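Local coordinates for protein cystathionine gamma-lyase (Saccharomyces cerevisiae, PDB 1N8P) that belongs to the Cys/Met metabolism family of PLP-dependent enzymes and binds pyridoxal-5'-phosphate, at residues N265-F270 with E382-A387; T83-Q88 with N232-I237. All coordinates share one frame; numbering follows the deposited sequence.

Interaction 1: N265-F270 with E382-A387; sequences NKIAEF and EDIKQA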
loop_
_atom_site.group_PDB
_atom_site.type_symbol
_atom_site.label_atom_id
_atom_site.label_comp_id
_atom_site.label_asym_id
_atom_site.label_seq_id
_atom_site.Cartn_x
_atom_site.Cartn_y
_atom_site.Cartn_z
ATOM N N ASN A 265 -22.005 -11.003 24.997
ATOM C CA ASN A 265 -22.534 -11.484 26.249
ATOM C C ASN A 265 -23.939 -10.931 26.400
ATOM O O ASN A 265 -24.859 -11.687 26.669
ATOM C CB ASN A 265 -21.662 -11.021 27.412
ATOM C CG ASN A 265 -22.267 -11.361 28.763
ATOM O OD1 ASN A 265 -23.153 -10.660 29.255
ATOM N ND2 ASN A 265 -21.799 -12.450 29.362
ATOM N N LYS A 266 -24.102 -9.620 26.223
ATOM C CA LYS A 266 -25.411 -8.988 26.341
ATOM C C LYS A 266 -26.398 -9.493 25.290
ATOM O O LYS A 266 -27.616 -9.349 25.449
ATOM C CB LYS A 266 -25.299 -7.464 26.249
ATOM C CG LYS A 266 -25.029 -6.766 27.565
ATOM C CD LYS A 266 -25.047 -5.257 27.395
ATOM C CE LYS A 266 -26.381 -4.782 26.819
ATOM N NZ LYS A 266 -26.478 -3.291 26.727
ATOM N N ILE A 267 -25.881 -10.082 24.220
ATOM C CA ILE A 267 -26.736 -10.631 23.175
ATOM C C ILE A 267 -27.087 -12.094 23.494
ATOM O O ILE A 267 -28.179 -12.565 23.170
ATOM C CB ILE A 267 -26.054 -10.547 21.801
ATOM C CG1 ILE A 267 -26.086 -9.104 21.307
ATOM C CG2 ILE A 267 -26.749 -11.447 20.809
ATOM C CD1 ILE A 267 -25.289 -8.861 20.026
ATOM N N ALA A 268 -26.152 -12.805 24.127
ATOM C CA ALA A 268 -26.359 -14.196 24.520
ATOM C C ALA A 268 -27.421 -14.249 25.631
ATOM O O ALA A 268 -28.335 -15.071 25.603
ATOM C CB ALA A 268 -25.067 -14.778 25.017
ATOM N N GLU A 269 -27.306 -13.361 26.606
ATOM C CA GLU A 269 -28.277 -13.341 27.670
ATOM C C GLU A 269 -29.645 -13.130 27.040
ATOM O O GLU A 269 -30.628 -13.753 27.436
ATOM C CB GLU A 269 -27.937 -12.240 28.692
ATOM C CG GLU A 269 -26.486 -12.281 29.067
ATOM C CD GLU A 269 -26.123 -11.522 30.319
ATOM O OE1 GLU A 269 -26.653 -10.418 30.567
ATOM O OE2 GLU A 269 -25.255 -12.044 31.044
ATOM N N PHE A 270 -29.713 -12.272 26.039
ATOM C CA PHE A 270 -30.992 -12.026 25.414
ATOM C C PHE A 270 -31.540 -13.278 24.790
ATOM O O PHE A 270 -32.710 -13.592 24.938
ATOM C CB PHE A 270 -30.887 -10.983 24.327
ATOM C CG PHE A 270 -32.123 -10.874 23.501
ATOM C CD1 PHE A 270 -33.208 -10.146 23.942
ATOM C CD2 PHE A 270 -32.211 -11.534 22.290
ATOM C CE1 PHE A 270 -34.352 -10.081 23.185
ATOM C CE2 PHE A 270 -33.356 -11.470 21.533
ATOM C CZ PHE A 270 -34.422 -10.746 21.978
ATOM N N GLU A 382 -31.024 -4.967 19.194
ATOM C CA GLU A 382 -32.299 -4.682 18.553
ATOM C C GLU A 382 -32.384 -5.259 17.149
ATOM O O GLU A 382 -33.464 -5.463 16.608
ATOM C CB GLU A 382 -32.544 -3.179 18.504
ATOM C CG GLU A 382 -34.035 -2.802 18.521
ATOM C CD GLU A 382 -34.768 -3.187 19.820
ATOM O OE1 GLU A 382 -36.003 -2.988 19.884
ATOM O OE2 GLU A 382 -34.118 -3.676 20.778
ATOM N N ASP A 383 -31.243 -5.543 16.552
ATOM C CA ASP A 383 -31.250 -6.102 15.217
ATOM C C ASP A 383 -31.410 -7.641 15.211
ATOM O O ASP A 383 -31.903 -8.212 14.236
ATOM C CB ASP A 383 -29.979 -5.692 14.483
ATOM C CG ASP A 383 -29.954 -6.197 13.066
ATOM O OD1 ASP A 383 -30.938 -5.943 12.344
ATOM O OD2 ASP A 383 -28.964 -6.844 12.668
ATOM N N ILE A 384 -30.983 -8.304 16.287
ATOM C CA ILE A 384 -31.125 -9.750 16.414
ATOM C C ILE A 384 -32.610 -10.019 16.671
ATOM O O ILE A 384 -33.185 -10.944 16.115
ATOM C CB ILE A 384 -30.351 -10.289 17.622
ATOM C CG1 ILE A 384 -28.862 -9.975 17.495
ATOM C CG2 ILE A 384 -30.583 -11.771 17.742
ATOM C CD1 ILE A 384 -28.148 -10.833 16.503
ATOM N N LYS A 385 -33.212 -9.195 17.528
ATOM C CA LYS A 385 -34.629 -9.294 17.878
ATOM C C LYS A 385 -35.441 -9.201 16.603
ATOM O O LYS A 385 -36.139 -10.128 16.199
ATOM C CB LYS A 385 -35.023 -8.142 18.814
ATOM C CG LYS A 385 -34.169 -8.061 20.068
ATOM C CD LYS A 385 -34.572 -6.920 20.991
ATOM C CE LYS A 385 -33.588 -6.796 22.174
ATOM N NZ LYS A 385 -33.883 -5.654 23.112
ATOM N N GLN A 386 -35.320 -8.046 15.977
ATOM C CA GLN A 386 -35.986 -7.733 14.735
ATOM C C GLN A 386 -35.830 -8.829 13.689
ATOM O O GLN A 386 -36.578 -8.859 12.715
ATOM C CB GLN A 386 -35.425 -6.408 14.219
ATOM C CG GLN A 386 -35.856 -5.979 12.834
ATOM C CD GLN A 386 -35.162 -6.739 11.738
ATOM O OE1 GLN A 386 -33.991 -7.106 11.865
ATOM N NE2 GLN A 386 -35.869 -6.972 10.643
ATOM N N ALA A 387 -34.879 -9.737 13.873
ATOM C CA ALA A 387 -34.678 -10.784 12.878
ATOM C C ALA A 387 -35.206 -12.143 13.297
ATOM O O ALA A 387 -35.387 -13.019 12.453
ATOM C CB ALA A 387 -33.208 -10.884 12.508
#
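F270 and I267 meet K385 and I384 in a helix-to-helix apolar contact between helices 253-271 and 377-392, its centre about 25 Å from the centre of the chain. The helix pair lies beside the five-stranded sheet, as in the smaller C-terminal domain of this PLP-dependent fold. The CA atoms of I267 and I384 are 8.1 Å apart, and no hydrogen bond joins the segments. The larger part is played by the F270 ring. With CG anti to the backbone N (chi1 170°), the ring is carried out to K385 and lies obliquely against the methylene chain of the lysine. Its far end does the touching: F270 CZ is 3.3 Å from K385 CG, and F270 CE1 is 3.5 Å from K385 CE. K385 is extended beyond CG, which lays CG, CD and CE along this side of the ring and takes the ammonium group past it to E382 in the same helix. There K385 NZ forms a salt bridge with E382 OE2 at 3.1 Å, nearly along the C-O axis of that oxygen, tethering the end of the chain that packs on F270. Deeper in, the I267 and I384 side chains lie roughly perpendicular, with I267 CG2 4.2 Å from I384 CG1. L381, one turn before K385, touches both I267 and F270. On its other flanks I384 packs against F322 of helix 316-325 and the nearby F329, while D383 OD2 accepts a hydrogen bond from L328 N, joining helix 377-392 to the segment that follows helix 316-325.

Interaction 2: T83-Q88 with N232-I237; sequences TATILQ and NAIGAI
The flat group here is the side-chain amide of Q88, and it presents its oxygen end to I234. The two methyls of I234 straddle the amide plane: CG2 lies on one side, 3.2 Å from Q88 OE1, and CD1 on the other, 3.4 Å from the same oxygen. Q88 and I234 reach toward each other from their own helices, Q88 as an extended chain beyond CG. In I234, CG1 sits between the backbone N and the carbonyl carbon (chi1 65°), a rotation that brings CD1 toward helix 79-88 alongside CG2. CD1 also meets T85, at 3.5 Å from T85 OG1. That hydroxyl has its polar partner within its own helix, where it is hydrogen-bonded to A81 O, and it touches I234 by van der Waals contact. All three residues are buried. I234 closes helix 221-234; G235, with positive phi, turns the chain out of it, and A236 forms the centre of an inverse gamma turn. The side chain of I234 is about 9 Å from a bound PLP. L230, one turn earlier, extends the packing onto T85 and Q88. G235 O accepts a hydrogen bond from S78 OG of the second subunit, where A236 also packs on its counterpart. On another side of helix 79-88, I86 and L87 pack against strand 139-144, and L87 also against helix 104-112.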
loop_
_atom_site.group_PDB
_atom_site.type_symbol
_atom_site.label_atom_id
_atom_site.label_comp_id
_atom_site.label_asym_id
_atom_site.label_seq_id
_atom_site.Cartn_x
_atom_site.Cartn_y
_atom_site.Cartn_z
ATOM N N THR A 83 0.074 -23.950 10.738
ATOM C CA THR A 83 -0.265 -25.273 11.233
ATOM C C THR A 83 0.598 -26.232 10.442
ATOM O O THR A 83 1.018 -27.279 10.935
ATOM C CB THR A 83 -1.731 -25.600 10.945
ATOM O OG1 THR A 83 -2.575 -24.790 11.776
ATOM C CG2 THR A 83 -2.011 -27.062 11.188
ATOM N N ALA A 84 0.860 -25.842 9.199
ATOM C CA ALA A 84 1.649 -26.650 8.282
ATOM C C ALA A 84 3.093 -26.781 8.702
ATOM O O ALA A 84 3.656 -27.871 8.648
ATOM C CB ALA A 84 1.572 -26.077 6.867
ATOM N N THR A 85 3.695 -25.672 9.097
ATOM C CA THR A 85 5.079 -25.690 9.516
ATOM C C THR A 85 5.186 -26.565 10.759
ATOM O O THR A 85 6.155 -27.303 10.924
ATOM C CB THR A 85 5.560 -24.268 9.813
ATOM O OG1 THR A 85 5.333 -23.478 8.645
ATOM C CG2 THR A 85 7.062 -24.240 10.181
ATOM N N ILE A 86 4.176 -26.501 11.620
ATOM C CA ILE A 86 4.200 -27.299 12.829
ATOM C C ILE A 86 4.095 -28.799 12.511
ATOM O O ILE A 86 4.796 -29.619 13.109
ATOM C CB ILE A 86 3.063 -26.910 13.790
ATOM C CG1 ILE A 86 3.168 -25.433 14.177
ATOM C CG2 ILE A 86 3.150 -27.766 15.051
ATOM C CD1 ILE A 86 2.095 -24.979 15.235
ATOM N N LEU A 87 3.238 -29.168 11.572
ATOM C CA LEU A 87 3.120 -30.564 11.245
ATOM C C LEU A 87 4.342 -31.116 10.509
ATOM O O LEU A 87 4.687 -32.283 10.666
ATOM C CB LEU A 87 1.868 -30.796 10.421
ATOM C CG LEU A 87 0.564 -30.540 11.169
ATOM C CD1 LEU A 87 -0.596 -30.580 10.200
ATOM C CD2 LEU A 87 0.361 -31.577 12.245
ATOM N N GLN A 88 5.008 -30.298 9.702
ATOM C CA GLN A 88 6.159 -30.793 8.959
ATOM C C GLN A 88 7.415 -30.768 9.810
ATOM O O GLN A 88 8.454 -31.269 9.394
ATOM C CB GLN A 88 6.357 -29.988 7.664
ATOM C CG GLN A 88 6.917 -28.586 7.830
ATOM C CD GLN A 88 6.570 -27.664 6.647
ATOM O OE1 GLN A 88 7.137 -26.572 6.504
ATOM N NE2 GLN A 88 5.624 -28.095 5.805
ATOM N N ASN A 232 12.214 -20.310 7.223
ATOM C CA ASN A 232 13.171 -19.750 6.291
ATOM C C ASN A 232 13.351 -20.623 5.055
ATOM O O ASN A 232 13.535 -20.120 3.953
ATOM C CB ASN A 232 14.510 -19.563 6.988
ATOM C CG ASN A 232 15.564 -19.028 6.066
ATOM O OD1 ASN A 232 15.656 -17.826 5.863
ATOM N ND2 ASN A 232 16.365 -19.922 5.484
ATOM N N ALA A 233 13.265 -21.933 5.235
ATOM C CA ALA A 233 13.486 -22.872 4.136
ATOM C C ALA A 233 12.297 -23.164 3.246
ATOM O O ALA A 233 12.477 -23.451 2.063
ATOM C CB ALA A 233 14.067 -24.216 4.678
ATOM N N ILE A 234 11.090 -23.137 3.800
ATOM C CA ILE A 234 9.910 -23.403 2.978
ATOM C C ILE A 234 9.418 -22.089 2.379
ATOM O O ILE A 234 8.769 -22.083 1.340
ATOM C CB ILE A 234 8.765 -24.015 3.794
ATOM C CG1 ILE A 234 8.283 -22.983 4.831
ATOM C CG2 ILE A 234 9.218 -25.342 4.415
ATOM C CD1 ILE A 234 6.978 -23.312 5.505
ATOM N N GLY A 235 9.718 -20.982 3.055
ATOM C CA GLY A 235 9.323 -19.666 2.577
ATOM C C GLY A 235 7.866 -19.222 2.704
ATOM O O GLY A 235 7.474 -18.214 2.122
ATOM N N ALA A 236 7.047 -19.958 3.446
ATOM C CA ALA A 236 5.651 -19.572 3.618
ATOM C C ALA A 236 5.603 -18.372 4.548
ATOM O O ALA A 236 4.956 -18.405 5.599
ATOM C CB ALA A 236 4.883 -20.704 4.209
ATOM N N ILE A 237 6.286 -17.304 4.157
ATOM C CA ILE A 237 6.349 -16.106 4.984
ATOM C C ILE A 237 5.363 -15.049 4.592
ATOM O O ILE A 237 4.955 -14.956 3.443
ATOM C CB ILE A 237 7.742 -15.504 4.949
ATOM C CG1 ILE A 237 8.276 -15.578 3.512
ATOM C CG2 ILE A 237 8.649 -16.244 5.958
ATOM C CD1 ILE A 237 9.618 -14.911 3.305
#

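How the interactions relate
From the N terminus, helix 79-88 comes first, and interaction 2 closes a long loop when the end of helix 221-234 returns to it after 143 residues that include most strands of the seven-stranded sheet. Only then does interaction 1 open, on helix 253-271; its loop of 111 residues, holding the five-stranded sheet, closes on helix 377-392 near the C terminus. The loops therefore follow in series, neither nested nor crossed. The centres of interactions 1 and 2 are about 41 Å apart, on opposite sides of the chain's centre. Interaction 2 ties helices beside the larger sheet near the subunit interface, interaction 1 those beside the smaller sheet.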